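PDB 3EUW: Myo-inositol dehydrogenase from Corynebacterium glutamicum, which oxidises myo-inositol, most likely at the 2-position with NAD+ as hydride acceptor, and is built from a Rossmann fold and a beta-sandwich domain. Local coordinates for the interface of chains A and B and the interface of chains A and C. Sequence-based numbering; all coordinates share one arbitrary frame. Chains: chain A/B/C, Myo-inositol dehydrogenase.

Contact 1 and contact 2 join chain A to two different neighbours, B and C, and their centres of C-alpha atoms lie about 26 Å apart. They share no residue, yet A:Ser234 and A:Tyr235 of contact 1 come shortly after strand 224-230, which supplies A:Leu224, A:Asn226 and A:Val228 to contact 2. One is mostly a meeting of loops, with the end of strand 260-263; the other is of strands that face each other across the interface. Each belongs to a two-fold symmetric interface, and the two kinds of pairing together are consistent with the tetramer of the deposited assembly.

Contact 1: the interface of chains A and B. Residues chain A 234-235, 256, 272-274; chain B 263-268.
The turn that follows strand 260-263 of chain B fits against two loops of chain A, and B:Thr268 and A:Tyr235 carry the meeting. The A:Tyr235 side chain leaves in the crowded position, CG between the backbone N and the carbonyl carbon (chi1 50°), and offers one ring face to chain B. B:His263 crosses this face obliquely: within its side chain the CB methylene, not the imidazole, lies over the ring, 3.7 Å from CD2 of A:Tyr235, and its backbone O is also close to CD2. On the same side, methyl CG2 of B:Thr268 comes in at about a right angle, 3.7 Å from CB of A:Tyr235. OG1 of this threonine lies between the backbone N and the carbonyl carbon (chi1 55°), with CG2 anti to the carbonyl carbon. CG2 thus also packs on CA of A:Pro273, while the hydroxyl OG1 donates to the main-chain carbonyl O of A:Asp272 at 2.8 Å, standing 39° above the carbonyl plane. A:Pro273, rigid and without an N-H, lays its CG 3.4 Å from the carbonyl O of B:Ala265, whose small side chain permits close approach to A:Ser234. B:Asn264 shapes the turn from within: its OD1 accepts from the backbone N atoms of both B:Glu266 and B:Ser267. The site joins chains A and B through a turn held in shape by its own B:Asn264 bonds, one element of their two-fold contact in the tetramer.

Contact 2: the interface of chains A and C. Residues chain A 193, 214, 216, 224, 226, 228; chain C 195, 214, 216, 226, 228.
Close to the centre of this strand-to-strand interface, A:Asn226 and C:Asn226 reach toward each other tip to tip, their amide planes within 6° of parallel. As modelled, ND2 of A:Asn226 lies 2.7 Å from ND2 of C:Asn226, which would set two N-H donors against each other, and OD1 of A:Asn226 lies 3.3 Å from OD1 of C:Asn226, two acceptors side by side. Turning one amide over would plausibly pair nitrogen with oxygen at both places; the structure alone does not show which amide. Asparagine suits the place because its short amide carries donor and acceptor together. Both side chains point CG anti to the backbone N (chi1 -174° in A), extending straight across the interface.

Around this pair lie branched side chains that slide past one another in opposite directions. CG2 of C:Ile214 fits 3.3 Å from OG1 of A:Thr216, and the reciprocal pairing joins A:Ile214 to C:Thr216. The two isoleucines differ beyond CG1: C:Ile214 sends CD1 to within 3.7 Å of CB of A:Asn226, and its CG1 packs on CD1 of A:Leu224. Beyond, CD2 of A:Leu224 meets the methyl CG2 of C:Thr195.

The threonines position the centre. OG1 of A:Thr216 donates to OD1 of A:Asn226 at 3.1 Å, in the carbonyl plane on a lone pair, and, with the amide as built, helps to hold its rotation; the equivalent bond in chain C is weak. Water 1 bridges the two hydroxyls, 2.6 Å from OG1 of A:Thr216 and 2.7 Å from OG1 of C:Thr216. Each threonine packs its methyl CG2 on CB of the opposing isoleucine, while OG1, anti to the carbonyl carbon (chi1 -61° in A:Thr216), lies beside the isoleucine CG2 and also faces water and asparagine.

In the fold, strands 189-197, 212-219 and 224-230 belong to the C-terminal beta-sheet domain of the Gfo/Idh/MocA family, and here sheet packs face to face on sheet.

Contact 1: the interface of chains A and B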
loop_
_atom_site.group_PDB
_atom_site.type_symbol
_atom_site.label_atom_id
_atom_site.label_comp_id
_atom_site.label_asym_id
_atom_site.label_seq_id
_atom_site.Cartn_x
_atom_site.Cartn_y
_atom_site.Cartn_z
ATOM N N SER A 234 -19.201 6.312 -1.660
ATOM C CA SER A 234 -19.148 6.497 -0.217
ATOM C C SER A 234 -17.824 6.952 0.381
ATOM O O SER A 234 -17.818 7.630 1.403
ATOM C CB SER A 234 -19.615 5.215 0.486
ATOM O OG SER A 234 -18.760 4.125 0.203
ATOM N N TYR A 235 -16.709 6.617 -0.258
ATOM C CA TYR A 235 -15.408 6.981 0.288
ATOM C C TYR A 235 -14.740 8.228 -0.292
ATOM O O TYR A 235 -13.598 8.524 0.044
ATOM C CB TYR A 235 -14.466 5.784 0.175
ATOM C CG TYR A 235 -14.438 5.165 -1.209
ATOM C CD1 TYR A 235 -13.623 5.690 -2.219
ATOM C CD2 TYR A 235 -15.241 4.064 -1.512
ATOM C CE1 TYR A 235 -13.612 5.133 -3.506
ATOM C CE2 TYR A 235 -15.241 3.492 -2.789
ATOM C CZ TYR A 235 -14.427 4.032 -3.781
ATOM O OH TYR A 235 -14.452 3.471 -5.034
ATOM N N ARG A 256 -5.334 11.203 -0.568
ATOM C CA ARG A 256 -5.925 11.424 0.743
ATOM C C ARG A 256 -5.306 12.676 1.363
ATOM O O ARG A 256 -4.228 13.103 0.954
ATOM C CB ARG A 256 -5.657 10.198 1.630
ATOM C CG ARG A 256 -6.344 8.932 1.132
ATOM C CD ARG A 256 -5.764 7.664 1.738
ATOM N NE ARG A 256 -4.611 7.188 0.974
ATOM C CZ ARG A 256 -3.367 7.109 1.443
ATOM N NH1 ARG A 256 -3.090 7.472 2.690
ATOM N NH2 ARG A 256 -2.391 6.666 0.656
ATOM N N ASP A 272 -7.346 7.506 5.433
ATOM C CA ASP A 272 -8.445 8.465 5.394
ATOM C C ASP A 272 -9.299 8.251 4.152
ATOM O O ASP A 272 -8.851 7.658 3.161
ATOM C CB ASP A 272 -7.973 9.929 5.301
ATOM C CG ASP A 272 -6.876 10.291 6.286
ATOM O OD1 ASP A 272 -6.916 9.854 7.455
ATOM O OD2 ASP A 272 -5.979 11.057 5.875
ATOM N N PRO A 273 -10.556 8.717 4.201
ATOM C CA PRO A 273 -11.413 8.577 3.028
ATOM C C PRO A 273 -10.655 9.490 2.053
ATOM O O PRO A 273 -9.938 10.400 2.489
ATOM C CB PRO A 273 -12.729 9.207 3.489
ATOM C CG PRO A 273 -12.757 8.883 4.951
ATOM C CD PRO A 273 -11.330 9.165 5.371
ATOM N N ILE A 274 -10.787 9.270 0.756
ATOM C CA ILE A 274 -10.053 10.109 -0.180
ATOM C C ILE A 274 -10.729 11.466 -0.347
ATOM O O ILE A 274 -11.852 11.654 0.111
ATOM C CB ILE A 274 -9.929 9.411 -1.530
ATOM C CG1 ILE A 274 -11.311 9.265 -2.185
ATOM C CG2 ILE A 274 -9.289 8.041 -1.313
ATOM C CD1 ILE A 274 -11.269 8.644 -3.597
ATOM N N HIS B 263 -13.273 -0.199 1.360
ATOM C CA HIS B 263 -13.245 1.255 1.283
ATOM C C HIS B 263 -14.649 1.801 1.469
ATOM O O HIS B 263 -15.576 1.380 0.785
ATOM C CB HIS B 263 -12.718 1.724 -0.084
ATOM C CG HIS B 263 -11.475 1.024 -0.535
ATOM N ND1 HIS B 263 -11.486 -0.250 -1.064
ATOM C CD2 HIS B 263 -10.181 1.419 -0.539
ATOM C CE1 HIS B 263 -10.252 -0.607 -1.378
ATOM N NE2 HIS B 263 -9.442 0.387 -1.069
ATOM N N ASN B 264 -14.816 2.734 2.398
ATOM C CA ASN B 264 -16.140 3.320 2.618
ATOM C C ASN B 264 -16.036 4.707 3.242
ATOM O O ASN B 264 -14.957 5.296 3.266
ATOM C CB ASN B 264 -17.018 2.391 3.477
ATOM C CG ASN B 264 -16.407 2.076 4.824
ATOM O OD1 ASN B 264 -15.586 2.833 5.342
ATOM N ND2 ASN B 264 -16.826 0.960 5.416
ATOM N N ALA B 265 -17.156 5.226 3.738
ATOM C CA ALA B 265 -17.197 6.560 4.346
ATOM C C ALA B 265 -16.307 6.724 5.572
ATOM O O ALA B 265 -15.893 7.827 5.884
ATOM C CB ALA B 265 -18.636 6.927 4.710
ATOM N N GLU B 266 -16.008 5.633 6.264
ATOM C CA GLU B 266 -15.182 5.720 7.463
ATOM C C GLU B 266 -13.687 5.631 7.221
ATOM O O GLU B 266 -12.903 6.309 7.882
ATOM C CB GLU B 266 -15.564 4.617 8.458
ATOM C CG GLU B 266 -17.041 4.555 8.822
ATOM C CD GLU B 266 -17.303 3.589 9.970
ATOM O OE1 GLU B 266 -16.460 2.687 10.200
ATOM O OE2 GLU B 266 -18.354 3.728 10.636
ATOM N N SER B 267 -13.289 4.793 6.273
ATOM C CA SER B 267 -11.876 4.590 6.008
ATOM C C SER B 267 -11.648 3.865 4.683
ATOM O O SER B 267 -12.530 3.157 4.200
ATOM C CB SER B 267 -11.291 3.760 7.163
ATOM O OG SER B 267 -9.980 3.317 6.887
ATOM N N THR B 268 -10.474 4.048 4.084
ATOM C CA THR B 268 -10.180 3.338 2.842
ATOM C C THR B 268 -9.003 2.390 3.031
ATOM O O THR B 268 -8.270 2.480 4.018
ATOM C CB THR B 268 -9.827 4.283 1.665
ATOM O OG1 THR B 268 -8.747 5.140 2.043
ATOM C CG2 THR B 268 -11.035 5.093 1.248
#

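Contact 2: the interface of chains A and C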
loop_
_atom_site.group_PDB
_atom_site.type_symbol
_atom_site.label_atom_id
_atom_site.label_comp_id
_atom_site.label_asym_id
_atom_site.label_seq_id
_atom_site.Cartn_x
_atom_site.Cartn_y
_atom_site.Cartn_z
ATOM N N THR A 193 -18.459 2.376 -27.714
ATOM C CA THR A 193 -19.460 1.475 -27.154
ATOM C C THR A 193 -19.778 1.943 -25.737
ATOM O O THR A 193 -18.872 2.219 -24.958
ATOM C CB THR A 193 -18.945 0.032 -27.116
ATOM O OG1 THR A 193 -18.440 -0.316 -28.408
ATOM C CG2 THR A 193 -20.063 -0.931 -26.772
ATOM N N ILE A 214 -20.654 2.389 -18.358
ATOM C CA ILE A 214 -19.376 1.767 -18.697
ATOM C C ILE A 214 -19.171 2.091 -20.165
ATOM O O ILE A 214 -20.080 1.914 -20.974
ATOM C CB ILE A 214 -19.366 0.225 -18.577
ATOM C CG1 ILE A 214 -19.079 -0.235 -17.145
ATOM C CG2 ILE A 214 -18.223 -0.335 -19.446
ATOM C CD1 ILE A 214 -19.987 0.279 -16.114
ATOM N N THR A 216 -16.445 1.673 -23.602
ATOM C CA THR A 216 -15.286 1.011 -24.178
ATOM C C THR A 216 -15.017 1.620 -25.564
ATOM O O THR A 216 -15.845 1.524 -26.465
ATOM C CB THR A 216 -15.497 -0.515 -24.294
ATOM O OG1 THR A 216 -15.698 -1.069 -22.990
ATOM C CG2 THR A 216 -14.287 -1.172 -24.891
ATOM N N LEU A 224 -7.659 -0.420 -26.403
ATOM C CA LEU A 224 -8.986 -0.477 -25.795
ATOM C C LEU A 224 -9.000 0.440 -24.590
ATOM O O LEU A 224 -8.220 0.258 -23.648
ATOM C CB LEU A 224 -9.343 -1.908 -25.361
ATOM C CG LEU A 224 -9.527 -2.901 -26.523
ATOM C CD1 LEU A 224 -9.849 -4.289 -25.972
ATOM C CD2 LEU A 224 -10.653 -2.413 -27.458
ATOM N N ASN A 226 -11.218 1.705 -21.538
ATOM C CA ASN A 226 -12.399 1.308 -20.773
ATOM C C ASN A 226 -12.660 2.293 -19.629
ATOM O O ASN A 226 -11.839 2.469 -18.728
ATOM C CB ASN A 226 -12.183 -0.117 -20.254
ATOM C CG ASN A 226 -13.399 -0.684 -19.561
ATOM O OD1 ASN A 226 -14.480 -0.772 -20.136
ATOM N ND2 ASN A 226 -13.221 -1.079 -18.315
ATOM N N VAL A 228 -15.204 3.602 -16.516
ATOM C CA VAL A 228 -16.239 3.254 -15.549
ATOM C C VAL A 228 -16.656 4.495 -14.740
ATOM O O VAL A 228 -15.823 5.151 -14.105
ATOM C CB VAL A 228 -15.757 2.145 -14.570
ATOM C CG1 VAL A 228 -16.868 1.817 -13.564
ATOM C CG2 VAL A 228 -15.356 0.874 -15.351
ATOM N N THR C 195 -16.071 -6.517 -26.628
ATOM C CA THR C 195 -15.237 -5.870 -27.626
ATOM C C THR C 195 -13.855 -6.505 -27.655
ATOM O O THR C 195 -13.183 -6.592 -26.621
ATOM C CB THR C 195 -15.093 -4.379 -27.310
ATOM O OG1 THR C 195 -16.398 -3.798 -27.206
ATOM C CG2 THR C 195 -14.299 -3.671 -28.391
ATOM N N ILE C 214 -12.787 -6.657 -23.789
ATOM C CA ILE C 214 -13.450 -5.927 -22.716
ATOM C C ILE C 214 -14.905 -6.379 -22.805
ATOM O O ILE C 214 -15.533 -6.293 -23.865
ATOM C CB ILE C 214 -13.478 -4.381 -22.907
ATOM C CG1 ILE C 214 -12.073 -3.778 -23.015
ATOM C CG2 ILE C 214 -14.268 -3.773 -21.744
ATOM C CD1 ILE C 214 -11.403 -3.436 -21.694
ATOM N N THR C 216 -18.838 -6.203 -20.929
ATOM C CA THR C 216 -19.714 -5.512 -19.991
ATOM C C THR C 216 -21.078 -6.217 -19.941
ATOM O O THR C 216 -21.782 -6.289 -20.941
ATOM C CB THR C 216 -19.899 -4.029 -20.376
ATOM O OG1 THR C 216 -18.615 -3.383 -20.427
ATOM C CG2 THR C 216 -20.766 -3.319 -19.348
ATOM N N ASN C 226 -18.014 -5.516 -15.374
ATOM C CA ASN C 226 -17.045 -5.144 -16.393
ATOM C C ASN C 226 -15.797 -6.023 -16.312
ATOM O O ASN C 226 -15.095 -6.030 -15.302
ATOM C CB ASN C 226 -16.683 -3.668 -16.217
ATOM C CG ASN C 226 -15.762 -3.170 -17.286
ATOM O OD1 ASN C 226 -16.155 -3.006 -18.438
ATOM N ND2 ASN C 226 -14.516 -2.938 -16.917
ATOM N N VAL C 228 -12.091 -7.122 -17.997
ATOM C CA VAL C 228 -10.980 -6.739 -18.851
ATOM C C VAL C 228 -10.017 -7.930 -18.946
ATOM O O VAL C 228 -9.603 -8.477 -17.929
ATOM C CB VAL C 228 -10.237 -5.517 -18.273
ATOM C CG1 VAL C 228 -8.993 -5.190 -19.117
ATOM C CG2 VAL C 228 -11.184 -4.325 -18.247
HETATM O O HOH W 1 -17.989 -2.293 -22.784
#